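Local coordinates for acyl-CoA dehydrogenase domain protein Tcur3483 (Thermomonospora curvata, PDB 6WY9) that binds the flavin cofactor FAD and, like other acyl-CoA dehydrogenase family members, probably acts as an oxidoreductase on CH-CH groups, at residues Met272-Leu275 with Trp276-Val279; Glu306-Arg309 with Leu310-Lys314; Thr339-Asp342 with Val343-Thr346. All coordinates share one frame; numbering follows the deposited sequence.

Contact 1 of 3, residues Met272-Leu275 with Trp276-Val279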
ATOM      1  N   MET A 272      15.557   2.578  14.604  1.00 41.06           N
ATOM      2  CA  MET A 272      14.832   3.382  13.616  1.00 40.51           C
ATOM      3  C   MET A 272      14.017   4.506  14.262  1.00 38.46           C
ATOM      4  O   MET A 272      13.800   5.569  13.644  1.00 37.89           O
ATOM      5  CB  MET A 272      13.895   2.493  12.777  1.00 43.21           C
ATOM      6  CG  MET A 272      14.647   1.465  11.936  1.00 46.18           C
ATOM      7  SD  MET A 272      15.917   2.211  10.906  1.00 47.10           S
ATOM      8  CE  MET A 272      15.043   3.544  10.044  1.00 46.44           C
ATOM      9  N   ILE A 273      13.525   4.290  15.473  1.00 37.51           N
ATOM     10  CA  ILE A 273      12.840   5.374  16.183  1.00 38.87           C
ATOM     11  C   ILE A 273      13.808   6.524  16.446  1.00 39.47           C
ATOM     12  O   ILE A 273      13.495   7.705  16.204  1.00 37.59           O
ATOM     13  CB  ILE A 273      12.216   4.840  17.487  1.00 40.12           C
ATOM     14  CG1 ILE A 273      11.012   3.947  17.164  1.00 42.31           C
ATOM     15  CG2 ILE A 273      11.772   6.005  18.411  1.00 39.77           C
ATOM     16  CD1 ILE A 273      10.439   3.192  18.388  1.00 44.36           C
ATOM     17  N   ARG A 274      15.014   6.197  16.925  1.00 41.51           N
ATOM     18  CA  ARG A 274      16.025   7.237  17.158  1.00 46.73           C
ATOM     19  C   ARG A 274      16.372   8.003  15.873  1.00 41.91           C
ATOM     20  O   ARG A 274      16.547   9.234  15.892  1.00 39.03           O
ATOM     21  CB  ARG A 274      17.299   6.625  17.762  1.00 58.56           C
ATOM     22  CG  ARG A 274      17.123   6.008  19.142  1.00 74.16           C
ATOM     23  CD  ARG A 274      16.447   6.968  20.113  1.00 88.75           C
ATOM     24  NE  ARG A 274      16.707   6.664  21.522  1.00102.94           N
ATOM     25  CZ  ARG A 274      17.757   7.116  22.211  1.00113.48           C
ATOM     26  NH1 ARG A 274      18.672   7.887  21.635  1.00116.22           N
ATOM     27  NH2 ARG A 274      17.895   6.793  23.486  1.00118.30           N
ATOM     28  N   LEU A 275      16.558   7.282  14.773  1.00 39.26           N
ATOM     29  CA  LEU A 275      16.875   7.921  13.511  1.00 39.50           C
ATOM     30  C   LEU A 275      15.721   8.807  13.028  1.00 37.88           C
ATOM     31  O   LEU A 275      15.959   9.887  12.494  1.00 38.55           O
ATOM     32  CB  LEU A 275      17.227   6.852  12.469  1.00 40.91           C
ATOM     33  CG  LEU A 275      18.643   6.300  12.727  1.00 43.86           C
ATOM     34  CD1 LEU A 275      18.964   5.013  11.912  1.00 43.79           C
ATOM     35  CD2 LEU A 275      19.744   7.389  12.507  1.00 45.63           C
ATOM     36  N   TRP A 276      14.471   8.348  13.183  1.00 38.18           N
ATOM     37  CA  TRP A 276      13.311   9.189  12.899  1.00 38.22           C
ATOM     38  C   TRP A 276      13.383  10.500  13.685  1.00 38.64           C
ATOM     39  O   TRP A 276      13.233  11.584  13.122  1.00 38.56           O
ATOM     40  CB  TRP A 276      12.023   8.407  13.210  1.00 38.41           C
ATOM     41  CG  TRP A 276      10.721   9.192  12.977  1.00 35.75           C
ATOM     42  CD1 TRP A 276       9.896   9.099  11.887  1.00 35.88           C
ATOM     43  CD2 TRP A 276      10.089  10.105  13.875  1.00 37.02           C
ATOM     44  NE1 TRP A 276       8.804   9.943  12.036  1.00 34.61           N
ATOM     45  CE2 TRP A 276       8.895  10.571  13.241  1.00 36.11           C
ATOM     46  CE3 TRP A 276      10.420  10.611  15.138  1.00 37.27           C
ATOM     47  CZ2 TRP A 276       8.042  11.495  13.836  1.00 36.18           C
ATOM     48  CZ3 TRP A 276       9.567  11.546  15.727  1.00 38.23           C
ATOM     49  CH2 TRP A 276       8.391  11.980  15.061  1.00 37.59           C
ATOM     50  N   GLU A 277      13.652  10.421  14.987  1.00 39.48           N
ATOM     51  CA  GLU A 277      13.812  11.630  15.782  1.00 41.33           C
ATOM     52  C   GLU A 277      14.920  12.522  15.248  1.00 41.53           C
ATOM     53  O   GLU A 277      14.788  13.756  15.254  1.00 41.36           O
ATOM     54  CB  GLU A 277      14.123  11.285  17.230  1.00 44.05           C
ATOM     55  CG  GLU A 277      13.009  10.626  17.967  1.00 49.87           C
ATOM     56  CD  GLU A 277      13.448  10.299  19.378  1.00 58.55           C
ATOM     57  OE1 GLU A 277      14.532   9.698  19.569  1.00 61.47           O
ATOM     58  OE2 GLU A 277      12.732  10.710  20.299  1.00 62.78           O
ATOM     59  N   ASP A 278      16.056  11.930  14.867  1.00 40.18           N
ATOM     60  CA  ASP A 278      17.156  12.748  14.384  1.00 40.20           C
ATOM     61  C   ASP A 278      16.776  13.451  13.091  1.00 40.68           C
ATOM     62  O   ASP A 278      17.174  14.602  12.855  1.00 40.32           O
ATOM     63  CB  ASP A 278      18.394  11.892  14.161  1.00 40.11           C
ATOM     64  CG  ASP A 278      18.966  11.334  15.446  1.00 44.02           C
ATOM     65  OD1 ASP A 278      18.716  11.867  16.558  1.00 45.34           O
ATOM     66  OD2 ASP A 278      19.688  10.327  15.311  1.00 44.90           O
ATOM     67  N   VAL A 279      16.021  12.765  12.226  1.00 38.69           N
ATOM     68  CA  VAL A 279      15.581  13.384  10.983  1.00 39.91           C
ATOM     69  C   VAL A 279      14.619  14.535  11.266  1.00 40.52           C
ATOM     70  O   VAL A 279      14.718  15.594  10.630  1.00 41.77           O
ATOM     71  CB  VAL A 279      14.973  12.343  10.024  1.00 37.71           C
ATOM     72  CG1 VAL A 279      14.347  13.073   8.817  1.00 38.75           C
ATOM     73  CG2 VAL A 279      16.106  11.383   9.522  1.00 37.08           C
TER

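Contact 2 of 3, residues Glu306-Arg309 with Leu310-Lys314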
ATOM      1  N   GLU A 306       4.863   3.819  16.285  1.00 35.95           N
ATOM      2  CA  GLU A 306       4.200   3.642  17.568  1.00 37.60           C
ATOM      3  C   GLU A 306       3.610   2.235  17.684  1.00 36.69           C
ATOM      4  O   GLU A 306       3.803   1.569  18.700  1.00 38.01           O
ATOM      5  CB  GLU A 306       3.108   4.679  17.803  1.00 40.18           C
ATOM      6  CG  GLU A 306       2.393   4.355  19.090  1.00 47.47           C
ATOM      7  CD  GLU A 306       1.263   5.311  19.432  1.00 52.14           C
ATOM      8  OE1 GLU A 306       1.462   6.535  19.294  1.00 51.77           O
ATOM      9  OE2 GLU A 306       0.181   4.821  19.842  1.00 54.80           O
ATOM     10  N   ALA A 307       2.894   1.770  16.661  1.00 35.86           N
ATOM     11  CA  ALA A 307       2.337   0.416  16.723  1.00 39.03           C
ATOM     12  C   ALA A 307       3.450  -0.625  16.879  1.00 37.74           C
ATOM     13  O   ALA A 307       3.344  -1.536  17.706  1.00 38.25           O
ATOM     14  CB  ALA A 307       1.503   0.115  15.464  1.00 37.53           C
ATOM     15  N   MET A 308       4.540  -0.471  16.109  1.00 34.88           N
ATOM     16  CA  MET A 308       5.665  -1.412  16.182  1.00 36.01           C
ATOM     17  C   MET A 308       6.242  -1.496  17.575  1.00 38.17           C
ATOM     18  O   MET A 308       6.462  -2.582  18.118  1.00 39.68           O
ATOM     19  CB  MET A 308       6.771  -0.990  15.188  1.00 34.89           C
ATOM     20  CG  MET A 308       8.078  -1.856  15.343  1.00 37.89           C
ATOM     21  SD  MET A 308       9.495  -0.958  14.658  1.00 40.83           S
ATOM     22  CE  MET A 308       9.846   0.204  15.990  1.00 39.27           C
ATOM     23  N   ARG A 309       6.505  -0.352  18.187  1.00 40.47           N
ATOM     24  CA  ARG A 309       7.194  -0.416  19.458  1.00 43.42           C
ATOM     25  C   ARG A 309       6.287  -0.997  20.527  1.00 42.45           C
ATOM     26  O   ARG A 309       6.752  -1.709  21.434  1.00 41.80           O
ATOM     27  CB  ARG A 309       7.687   0.978  19.836  1.00 48.38           C
ATOM     28  CG  ARG A 309       6.618   1.891  20.418  1.00 55.37           C
ATOM     29  CD  ARG A 309       7.120   3.353  20.616  1.00 61.06           C
ATOM     30  NE  ARG A 309       8.230   3.428  21.558  1.00 66.71           N
ATOM     31  CZ  ARG A 309       9.029   4.487  21.719  1.00 71.05           C
ATOM     32  NH1 ARG A 309      10.012   4.448  22.605  1.00 75.17           N
ATOM     33  NH2 ARG A 309       8.849   5.584  21.005  1.00 68.91           N
ATOM     34  N   LEU A 310       4.978  -0.727  20.426  1.00 40.20           N
ATOM     35  CA  LEU A 310       4.049  -1.280  21.405  1.00 41.52           C
ATOM     36  C   LEU A 310       3.861  -2.780  21.197  1.00 40.76           C
ATOM     37  O   LEU A 310       3.830  -3.551  22.169  1.00 42.10           O
ATOM     38  CB  LEU A 310       2.716  -0.540  21.323  1.00 42.15           C
ATOM     39  CG  LEU A 310       2.718   0.887  21.867  1.00 43.10           C
ATOM     40  CD1 LEU A 310       1.424   1.582  21.477  1.00 43.78           C
ATOM     41  CD2 LEU A 310       2.870   0.886  23.344  1.00 45.69           C
ATOM     42  N   LEU A 311       3.767  -3.212  19.946  1.00 40.27           N
ATOM     43  CA  LEU A 311       3.689  -4.648  19.687  1.00 40.79           C
ATOM     44  C   LEU A 311       4.970  -5.354  20.146  1.00 42.36           C
ATOM     45  O   LEU A 311       4.905  -6.394  20.799  1.00 41.03           O
ATOM     46  CB  LEU A 311       3.422  -4.872  18.208  1.00 37.53           C
ATOM     47  CG  LEU A 311       2.036  -4.473  17.708  1.00 37.11           C
ATOM     48  CD1 LEU A 311       2.035  -4.641  16.195  1.00 35.15           C
ATOM     49  CD2 LEU A 311       0.965  -5.378  18.373  1.00 40.51           C
ATOM     50  N   ASN A 312       6.148  -4.756  19.858  1.00 44.21           N
ATOM     51  CA  ASN A 312       7.422  -5.332  20.309  1.00 45.23           C
ATOM     52  C   ASN A 312       7.458  -5.489  21.816  1.00 48.00           C
ATOM     53  O   ASN A 312       7.901  -6.526  22.345  1.00 47.92           O
ATOM     54  CB  ASN A 312       8.591  -4.455  19.841  1.00 44.60           C
ATOM     55  CG  ASN A 312       8.824  -4.594  18.385  1.00 44.63           C
ATOM     56  OD1 ASN A 312       8.220  -5.473  17.771  1.00 43.30           O
ATOM     57  ND2 ASN A 312       9.678  -3.745  17.798  1.00 43.91           N
ATOM     58  N   TRP A 313       6.971  -4.479  22.529  1.00 50.43           N
ATOM     59  CA  TRP A 313       6.981  -4.537  23.985  0.57 55.97           C
ATOM     60  C   TRP A 313       6.115  -5.689  24.496  1.00 56.25           C
ATOM     61  O   TRP A 313       6.570  -6.519  25.299  1.00 55.58           O
ATOM     62  CB  TRP A 313       6.525  -3.194  24.560  0.57 58.32           C
ATOM     63  CG  TRP A 313       6.582  -3.169  26.031  0.57 64.34           C
ATOM     64  CD1 TRP A 313       5.535  -3.075  26.889  0.57 67.11           C
ATOM     65  CD2 TRP A 313       7.760  -3.270  26.840  0.57 67.30           C
ATOM     66  NE1 TRP A 313       5.987  -3.089  28.196  0.57 69.79           N
ATOM     67  CE2 TRP A 313       7.350  -3.213  28.187  0.57 69.91           C
ATOM     68  CE3 TRP A 313       9.123  -3.390  26.555  0.57 67.13           C
ATOM     69  CZ2 TRP A 313       8.253  -3.275  29.243  0.57 72.95           C
ATOM     70  CZ3 TRP A 313      10.015  -3.447  27.604  0.57 69.96           C
ATOM     71  CH2 TRP A 313       9.578  -3.396  28.930  0.57 72.66           C
ATOM     72  N   LYS A 314       4.859  -5.754  24.052  1.00 57.62           N
ATOM     73  CA  LYS A 314       4.011  -6.889  24.416  1.00 62.22           C
ATOM     74  C   LYS A 314       4.689  -8.221  24.093  1.00 61.75           C
ATOM     75  O   LYS A 314       4.715  -9.138  24.922  1.00 63.18           O
ATOM     76  CB  LYS A 314       2.676  -6.801  23.692  1.00 65.56           C
ATOM     77  CG  LYS A 314       1.786  -5.639  24.038  1.00 69.93           C
ATOM     78  CD  LYS A 314       0.488  -5.804  23.228  1.00 72.80           C
ATOM     79  CE  LYS A 314      -0.256  -7.146  23.531  1.00 76.81           C
ATOM     80  NZ  LYS A 314      -1.155  -7.556  22.370  1.00 77.04           N
TER

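Contact 3 of 3, residues Thr339-Asp342 with Val343-Thr346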
ATOM      1  N   THR A 339       7.863  -2.499   8.554  1.00 33.98           N
ATOM      2  CA  THR A 339       7.875  -1.111   8.998  1.00 32.80           C
ATOM      3  C   THR A 339       9.289  -0.521   8.976  1.00 33.39           C
ATOM      4  O   THR A 339       9.459   0.639   8.598  1.00 32.70           O
ATOM      5  CB  THR A 339       7.250  -1.008  10.391  1.00 35.75           C
ATOM      6  OG1 THR A 339       5.873  -1.398  10.309  1.00 36.68           O
ATOM      7  CG2 THR A 339       7.315   0.435  10.940  1.00 36.42           C
ATOM      8  N   HIS A 340      10.324  -1.290   9.351  1.00 32.89           N
ATOM      9  CA  HIS A 340      11.680  -0.729   9.243  1.00 35.20           C
ATOM     10  C   HIS A 340      11.987  -0.278   7.817  1.00 34.51           C
ATOM     11  O   HIS A 340      12.590   0.790   7.611  1.00 34.36           O
ATOM     12  CB  HIS A 340      12.756  -1.724   9.684  1.00 35.12           C
ATOM     13  CG  HIS A 340      12.558  -2.252  11.067  1.00 37.15           C
ATOM     14  ND1 HIS A 340      13.266  -3.327  11.560  1.00 40.75           N
ATOM     15  CD2 HIS A 340      11.715  -1.867  12.058  1.00 38.25           C
ATOM     16  CE1 HIS A 340      12.862  -3.590  12.796  1.00 41.20           C
ATOM     17  NE2 HIS A 340      11.912  -2.724  13.116  1.00 38.45           N
ATOM     18  N   ILE A 341      11.595  -1.086   6.818  1.00 34.50           N
ATOM     19  CA  ILE A 341      11.823  -0.720   5.418  1.00 35.96           C
ATOM     20  C   ILE A 341      10.987   0.505   5.022  1.00 35.79           C
ATOM     21  O   ILE A 341      11.463   1.391   4.299  1.00 35.74           O
ATOM     22  CB  ILE A 341      11.521  -1.910   4.487  1.00 37.22           C
ATOM     23  CG1 ILE A 341      12.576  -3.006   4.608  1.00 41.89           C
ATOM     24  CG2 ILE A 341      11.526  -1.462   2.997  1.00 37.82           C
ATOM     25  CD1 ILE A 341      12.068  -4.308   3.930  1.00 43.12           C
ATOM     26  N   ASP A 342       9.707   0.526   5.398  1.00 36.36           N
ATOM     27  CA  ASP A 342       8.871   1.707   5.118  1.00 37.80           C
ATOM     28  C   ASP A 342       9.514   2.985   5.686  1.00 35.22           C
ATOM     29  O   ASP A 342       9.640   4.006   4.998  1.00 34.01           O
ATOM     30  CB  ASP A 342       7.484   1.454   5.732  1.00 40.36           C
ATOM     31  CG  ASP A 342       6.477   2.561   5.445  1.00 42.17           C
ATOM     32  OD1 ASP A 342       6.747   3.531   4.689  1.00 41.91           O
ATOM     33  OD2 ASP A 342       5.383   2.445   6.038  1.00 42.79           O
ATOM     34  N   VAL A 343       9.967   2.929   6.937  1.00 34.87           N
ATOM     35  CA  VAL A 343      10.596   4.098   7.544  1.00 35.33           C
ATOM     36  C   VAL A 343      11.916   4.458   6.828  1.00 36.30           C
ATOM     37  O   VAL A 343      12.226   5.645   6.588  1.00 35.64           O
ATOM     38  CB  VAL A 343      10.791   3.819   9.047  1.00 36.42           C
ATOM     39  CG1 VAL A 343      11.602   4.957   9.726  1.00 36.98           C
ATOM     40  CG2 VAL A 343       9.416   3.655   9.730  1.00 34.35           C
ATOM     41  N   GLN A 344      12.723   3.448   6.492  1.00 35.47           N
ATOM     42  CA  GLN A 344      13.944   3.716   5.741  1.00 36.48           C
ATOM     43  C   GLN A 344      13.641   4.421   4.428  1.00 36.86           C
ATOM     44  O   GLN A 344      14.324   5.383   4.077  1.00 37.47           O
ATOM     45  CB  GLN A 344      14.726   2.410   5.501  1.00 35.16           C
ATOM     46  CG  GLN A 344      15.392   1.901   6.811  1.00 37.05           C
ATOM     47  CD  GLN A 344      15.692   0.395   6.842  1.00 37.60           C
ATOM     48  OE1 GLN A 344      15.484  -0.318   5.851  1.00 38.81           O
ATOM     49  NE2 GLN A 344      16.155  -0.102   8.010  1.00 38.29           N
ATOM     50  N   ARG A 345      12.654   3.925   3.659  1.00 37.87           N
ATOM     51  CA  ARG A 345      12.320   4.561   2.382  1.00 37.70           C
ATOM     52  C   ARG A 345      11.897   5.992   2.607  1.00 34.54           C
ATOM     53  O   ARG A 345      12.313   6.905   1.892  1.00 33.29           O
ATOM     54  CB  ARG A 345      11.159   3.837   1.676  1.00 38.16           C
ATOM     55  CG  ARG A 345      11.497   2.476   1.046  1.00 41.13           C
ATOM     56  CD  ARG A 345      10.196   1.797   0.541  1.00 40.77           C
ATOM     57  NE  ARG A 345       9.493   2.596  -0.483  1.00 40.08           N
ATOM     58  CZ  ARG A 345       8.759   2.036  -1.435  1.00 39.61           C
ATOM     59  NH1 ARG A 345       8.663   0.715  -1.496  1.00 37.36           N
ATOM     60  NH2 ARG A 345       8.118   2.768  -2.319  1.00 39.97           N
ATOM     61  N   THR A 346      11.050   6.191   3.618  1.00 34.44           N
ATOM     62  CA  THR A 346      10.393   7.471   3.819  1.00 36.13           C
ATOM     63  C   THR A 346      11.382   8.527   4.306  1.00 35.46           C
ATOM     64  O   THR A 346      11.394   9.642   3.792  1.00 34.82           O
ATOM     65  CB  THR A 346       9.233   7.303   4.810  1.00 37.50           C
ATOM     66  OG1 THR A 346       8.308   6.331   4.312  1.00 37.00           O
ATOM     67  CG2 THR A 346       8.509   8.644   5.001  1.00 39.20           C
TER

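Contact 1 of 3, residues Met272-Leu275 with Trp276-Val279
R274 and E277 run side by side on one flank of the α-helix 263-286, part of the helical C-terminal domain of the acyl-CoA dehydrogenase fold. The arginine chain bends at its second torsion (-51°), which brings its CD rather than its charged end to the glutamate: R274 CD lies 3.4 Å from E277 OE1. The guanidinium and carboxylate planes are 63° apart, and NE stays 4.2 Å from that OE1, well off the line of any N-H, so between R274 and E277 there is electrostatic proximity and no salt bridge. The arginine head, poorly ordered, instead forms its salt bridge with D98 through NH2.

E277 itself is extended beyond CG. Its stem lies low over the preceding turn, with E277 CG 3.4 Å from I273 O, while the same methylene sits in plane at the edge of the W276 indole. W276 CG stands opposite the backbone N (chi1 179°), which carries the ring away from the preceding turn toward helix 292-321, where it meets Y302 and donates through NE1 to L298 O.

D278 crosses L275 at a slant, its OD2 4.1 Å from L275 CD2. The carboxylate carbon, D278 CG, comes to 3.2 Å of R274 O, the carbonyl that accepts D278 N at 2.9 Å; neither carboxylate oxygen bonds to that carbonyl, since all are acceptors. At the last position V279 turns one methyl back along the helix, placing V279 CG2 3.3 Å from L275 O, the carbonyl that also receives V279 N.

Contact 2 of 3, residues Glu306-Arg309 with Leu310-Lys314
E306 and L310, one turn apart on helix 292-321, lie side by side and point the same way. The glutamate is fully stretched, CG opposite the backbone N (chi1 175°), and presents its aliphatic stem to the leucine: E306 CG and L310 CD1 are 3.8 Å apart. The leucine methyl is at the same time 3.8 Å from E306 OE2, so it touches both the stem and one carboxylate oxygen. Both side chains also pack on apolar side chains of another chain in the assembly.

M308 and N312 meet differently, at a slant to one another. The methionine offers its CG methylene to the amide nitrogen, with M308 CG 3.5 Å from N312 ND2. The asparagine, whose CB is directed back at the preceding turn, settles its amide carbon over the helix backbone, N312 CG being 3.1 Å from M308 O. Neither amide atom bonds to that carbonyl, which is taken by N312 N at 2.8 Å. The M308 side chain also packs on Y335 of helix 326-350.

L311 follows the same backward lean: its CG comes to 3.2 Å of A307 O, the carbonyl that accepts its own N-H. R309 departs from this pattern. Its CG sits between the backbone N and the carbonyl carbon (chi1 79°), a crowded position in a helix, and lies 3.1 Å from L310 N before the chain leads outward.

Side-chain contacts between residues four apart, stem against methyl and methylene against amide, over regular i to i+4 backbone bonds, are characteristic of a long α-helix; here it is one of the helices of the acyl-CoA dehydrogenase C-terminal domain, with one flank against another chain.

Contact 3 of 3, residues Thr339-Asp342 with Val343-Thr346
D342 and T346 lie alongside one another, pointing the same way, and are joined by two bonds to a single carbonyl. T346 N donates to D342 O in the ordinary helical manner, and T346 OG1 adds a second bond to the same oxygen at 2.8 Å. The hydroxyl comes from above the carbonyl plane, 39° out of it. The threonine is placed for this by having OG1 beside its own backbone N (chi1 -58°), which turns the hydroxyl back down the helix. The hydroxyl also comes close to the aspartate head, T346 OG1 being 3.2 Å from D342 OD1. That carboxylate is held from outside: OD2 makes a salt bridge with K304 and OD1 one with R300, so its charge is shared by two basic groups of helix 292-321, which probably favours the ionised form.

V343 packs back on the turn before it. Its CG2 lies 3.2 Å from T339 O and 4.0 Å from T339 CG2, the two side chains crossing at a slant, methyl against methyl. T339 OG1 is turned away from this meeting and bonds to Y335 O.

I341 touches Q344 through its longer branch, I341 CG1 approaching Q344 OE1 at 4.2 Å. The glutamine is extended beyond CG and lies back along the helix: Q344 CG is 3.1 Å from H340 O, and its NE2 reaches to 4.1 Å from H340 CB. I341 also packs on a polar side chain of another chain.

A threonine hydroxyl bonded to the carbonyl four residues earlier is a recurrent feature of α-helices, seen here within helix 326-350 of the acyl-CoA dehydrogenase C-terminal domain.

All three contacts are local, each on a different helix of the C-terminal domain, and they touch one another. Contacts 1 and 2 meet where I273 CD1 packs 3.8 Å from R309 CB; contact 1 reaches contact 3 through M272 CE, 3.6 Å from Q344 CG; and M308 SD of contact 2 lies 3.4 Å from H340 NE2 of contact 3. Contact 3 is the most buried, its aspartate paired with two basic residues of the helix that carries contact 2. Contacts 1 and 2 are partly open: the first sets charged side chains on one flank, while the second turns apolar groups and aliphatic stems to another chain, which contacts 1 and 3 reach at fewer residues.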